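Local coordinates for transcriptional regulator (NtrC family) (Aquifex aeolicus, PDB 3DZD), which activates sigma54-dependent transcription as an AAA+ ATPase of the NtrC family, probably switched on through its receiver domain and held here in the inactive state, at the interface of chains A and B. Numbering follows the deposited sequence. Chains: chain A/B, Transcriptional regulator (NtrC family).

The interface of chains A and B. Residues chain A 40-44, 69-70; chain B 257-261.
A short parallel beta bridge pairs A:Leu43 with B:Lys259 in this NtrC-type regulator. In the deposited dimer it joins the receiver domain of chain A, at the C-terminal end of helix 33-42, to the AAA+ domain of chain B, where a loop runs into strand 260-261, a contact that may help keep the inactive state. Backbone hydrogen bonds form the bridge. B:Lys259 N donates to A:Glu42 O at 3.0 Å, nearly straight at the hydrogen but from above the carbonyl plane. A:Phe44 N donates to B:Lys259 O at 2.9 Å, in the carbonyl plane.

B:Gln258 carries the side-chain part. Its CG is anti to the backbone N (chi1 -173°), and the extended chain reaches the last turn of the helix. There the amide NE2 donates to the backbone carbonyl A:Ile40 O at 2.8 Å, within the carbonyl plane. The same nitrogen makes a weak hydrogen bond to the hydroxyl A:Ser70 OG. The amide of B:Gln258 slants across the base of A:Phe44, its CD 3.9 Å from A:Phe44 CB, and stands steeply to the ring, at 75°. An alanine here would remove the amide and would probably loosen the grip on the helix end, leaving the bridge to the backbone hydrogen bonds.

The CD1 methyl of A:Leu43 lies beside B:Lys259 O, 3.3 Å away. B:Lys259 bends at its last torsion (chi4 -79°), so that NZ forms a salt bridge with the carboxylate B:Glu261 OE2 at 3.0 Å within chain B. The twofold repeats the contact with the chains exchanged.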
ATOM      1  N   ILE A  40     -29.069  -6.104   9.568  1.00 64.32           N
ATOM      2  CA  ILE A  40     -27.780  -6.454   8.978  1.00 63.80           C
ATOM      3  C   ILE A  40     -27.900  -6.673   7.466  1.00 66.25           C
ATOM      4  O   ILE A  40     -27.106  -6.138   6.686  1.00 63.42           O
ATOM      5  CB  ILE A  40     -27.178  -7.699   9.672  1.00 56.69           C
ATOM      6  CG1 ILE A  40     -26.796  -7.359  11.114  1.00 55.07           C
ATOM      7  CG2 ILE A  40     -25.985  -8.228   8.908  1.00 56.39           C
ATOM      8  CD1 ILE A  40     -26.332  -8.545  11.919  1.00 58.75           C
ATOM      9  N   LYS A  41     -28.905  -7.443   7.059  1.00 80.36           N
ATOM     10  CA  LYS A  41     -29.131  -7.752   5.649  1.00 77.85           C
ATOM     11  C   LYS A  41     -29.577  -6.507   4.894  1.00 75.94           C
ATOM     12  O   LYS A  41     -29.418  -6.405   3.676  1.00 80.50           O
ATOM     13  CB  LYS A  41     -30.190  -8.852   5.511  1.00 76.58           C
ATOM     14  CG  LYS A  41     -29.769 -10.200   6.081  1.00 74.48           C
ATOM     15  CD  LYS A  41     -30.967 -11.042   6.489  1.00 82.35           C
ATOM     16  CE  LYS A  41     -31.807 -11.443   5.288  1.00 89.18           C
ATOM     17  NZ  LYS A  41     -33.020 -12.218   5.680  1.00100.06           N
ATOM     18  N   GLU A  42     -30.132  -5.561   5.639  1.00 64.74           N
ATOM     19  CA  GLU A  42     -30.730  -4.360   5.079  1.00 66.06           C
ATOM     20  C   GLU A  42     -29.682  -3.270   4.858  1.00 70.24           C
ATOM     21  O   GLU A  42     -29.708  -2.556   3.852  1.00 67.23           O
ATOM     22  CB  GLU A  42     -31.811  -3.865   6.041  1.00 77.29           C
ATOM     23  CG  GLU A  42     -32.684  -2.732   5.536  1.00 85.25           C
ATOM     24  CD  GLU A  42     -33.699  -2.288   6.580  1.00100.81           C
ATOM     25  OE1 GLU A  42     -33.313  -2.111   7.759  1.00 98.32           O
ATOM     26  OE2 GLU A  42     -34.884  -2.119   6.224  1.00112.92           O
ATOM     27  N   LEU A  43     -28.751  -3.154   5.801  1.00 64.16           N
ATOM     28  CA  LEU A  43     -27.798  -2.055   5.797  1.00 60.84           C
ATOM     29  C   LEU A  43     -26.453  -2.489   6.383  1.00 57.91           C
ATOM     30  O   LEU A  43     -26.392  -3.347   7.265  1.00 59.20           O
ATOM     31  CB  LEU A  43     -28.386  -0.866   6.560  1.00 63.67           C
ATOM     32  CG  LEU A  43     -27.468   0.200   7.163  1.00 67.90           C
ATOM     33  CD1 LEU A  43     -26.721   0.978   6.083  1.00 73.17           C
ATOM     34  CD2 LEU A  43     -28.285   1.143   8.035  1.00 65.28           C
ATOM     35  N   PHE A  44     -25.372  -1.915   5.871  1.00 61.83           N
ATOM     36  CA  PHE A  44     -24.045  -2.304   6.329  1.00 56.77           C
ATOM     37  C   PHE A  44     -23.553  -1.487   7.523  1.00 49.84           C
ATOM     38  O   PHE A  44     -23.432  -0.264   7.444  1.00 54.25           O
ATOM     39  CB  PHE A  44     -23.021  -2.219   5.198  1.00 51.54           C
ATOM     40  CG  PHE A  44     -21.624  -2.530   5.643  1.00 47.20           C
ATOM     41  CD1 PHE A  44     -21.250  -3.833   5.920  1.00 43.84           C
ATOM     42  CD2 PHE A  44     -20.697  -1.519   5.823  1.00 46.94           C
ATOM     43  CE1 PHE A  44     -19.980  -4.125   6.345  1.00 43.39           C
ATOM     44  CE2 PHE A  44     -19.420  -1.807   6.250  1.00 43.38           C
ATOM     45  CZ  PHE A  44     -19.059  -3.114   6.511  1.00 42.83           C
ATOM     46  N   ASN A  69     -23.279 -12.762   6.318  1.00 66.38           N
ATOM     47  CA  ASN A  69     -24.037 -11.739   5.612  1.00 62.44           C
ATOM     48  C   ASN A  69     -23.482 -10.316   5.741  1.00 66.46           C
ATOM     49  O   ASN A  69     -24.078  -9.366   5.231  1.00 60.16           O
ATOM     50  CB  ASN A  69     -25.495 -11.781   6.069  1.00 68.36           C
ATOM     51  CG  ASN A  69     -26.018 -13.202   6.208  1.00 77.02           C
ATOM     52  OD1 ASN A  69     -25.480 -14.136   5.612  1.00 77.84           O
ATOM     53  ND2 ASN A  69     -27.066 -13.373   7.002  1.00 76.60           N
ATOM     54  N   SER A  70     -22.345 -10.172   6.418  1.00 62.46           N
ATOM     55  CA  SER A  70     -21.694  -8.871   6.564  1.00 52.87           C
ATOM     56  C   SER A  70     -20.227  -9.062   6.953  1.00 57.31           C
ATOM     57  O   SER A  70     -19.793  -8.609   8.014  1.00 58.64           O
ATOM     58  CB  SER A  70     -22.422  -8.024   7.609  1.00 56.35           C
ATOM     59  OG  SER A  70     -22.253  -6.643   7.351  1.00 63.37           O
TER
ATOM     60  N   ASN B 257     -28.683  -6.464  -1.813  1.00 77.44           N
ATOM     61  CA  ASN B 257     -29.715  -5.541  -1.384  1.00 82.98           C
ATOM     62  C   ASN B 257     -29.265  -4.752  -0.159  1.00 80.63           C
ATOM     63  O   ASN B 257     -29.934  -3.815   0.281  1.00 78.73           O
ATOM     64  CB  ASN B 257     -31.010  -6.299  -1.102  1.00 88.59           C
ATOM     65  CG  ASN B 257     -32.220  -5.602  -1.675  1.00 99.98           C
ATOM     66  OD1 ASN B 257     -32.280  -4.373  -1.715  1.00 98.14           O
ATOM     67  ND2 ASN B 257     -33.193  -6.383  -2.135  1.00110.64           N
ATOM     68  N   GLN B 258     -28.114  -5.136   0.382  1.00 73.02           N
ATOM     69  CA  GLN B 258     -27.549  -4.454   1.535  1.00 69.86           C
ATOM     70  C   GLN B 258     -27.054  -3.065   1.167  1.00 70.94           C
ATOM     71  O   GLN B 258     -26.233  -2.902   0.264  1.00 70.91           O
ATOM     72  CB  GLN B 258     -26.404  -5.261   2.123  1.00 67.12           C
ATOM     73  CG  GLN B 258     -25.878  -4.694   3.412  1.00 64.64           C
ATOM     74  CD  GLN B 258     -24.700  -5.471   3.932  1.00 64.47           C
ATOM     75  OE1 GLN B 258     -23.726  -5.698   3.211  1.00 64.23           O
ATOM     76  NE2 GLN B 258     -24.775  -5.888   5.194  1.00 66.78           N
ATOM     77  N   LYS B 259     -27.557  -2.066   1.879  1.00 57.96           N
ATOM     78  CA  LYS B 259     -27.218  -0.679   1.598  1.00 58.20           C
ATOM     79  C   LYS B 259     -25.848  -0.352   2.191  1.00 56.41           C
ATOM     80  O   LYS B 259     -25.628  -0.503   3.395  1.00 55.97           O
ATOM     81  CB  LYS B 259     -28.307   0.237   2.164  1.00 62.35           C
ATOM     82  CG  LYS B 259     -28.180   1.708   1.807  1.00 65.12           C
ATOM     83  CD  LYS B 259     -29.411   2.466   2.272  1.00 82.29           C
ATOM     84  CE  LYS B 259     -29.221   3.972   2.191  1.00 99.59           C
ATOM     85  NZ  LYS B 259     -28.433   4.500   3.337  1.00 96.08           N
ATOM     86  N   ILE B 260     -24.925   0.076   1.334  1.00 51.72           N
ATOM     87  CA  ILE B 260     -23.562   0.395   1.754  1.00 44.61           C
ATOM     88  C   ILE B 260     -23.237   1.882   1.581  1.00 50.04           C
ATOM     89  O   ILE B 260     -23.491   2.464   0.529  1.00 55.59           O
ATOM     90  CB  ILE B 260     -22.536  -0.439   0.985  1.00 43.87           C
ATOM     91  CG1 ILE B 260     -22.886  -1.928   1.072  1.00 43.82           C
ATOM     92  CG2 ILE B 260     -21.125  -0.181   1.524  1.00 43.13           C
ATOM     93  CD1 ILE B 260     -21.940  -2.827   0.300  1.00 43.42           C
ATOM     94  N   GLU B 261     -22.671   2.504   2.610  1.00 56.81           N
ATOM     95  CA  GLU B 261     -22.433   3.942   2.550  1.00 64.23           C
ATOM     96  C   GLU B 261     -20.971   4.299   2.348  1.00 56.05           C
ATOM     97  O   GLU B 261     -20.096   3.776   3.032  1.00 52.81           O
ATOM     98  CB  GLU B 261     -22.996   4.637   3.786  1.00 67.76           C
ATOM     99  CG  GLU B 261     -24.511   4.637   3.818  1.00 80.42           C
ATOM    100  CD  GLU B 261     -25.071   5.126   5.134  1.00 86.88           C
ATOM    101  OE1 GLU B 261     -24.280   5.588   5.984  1.00 89.39           O
ATOM    102  OE2 GLU B 261     -26.304   5.050   5.313  1.00 87.19           O
TER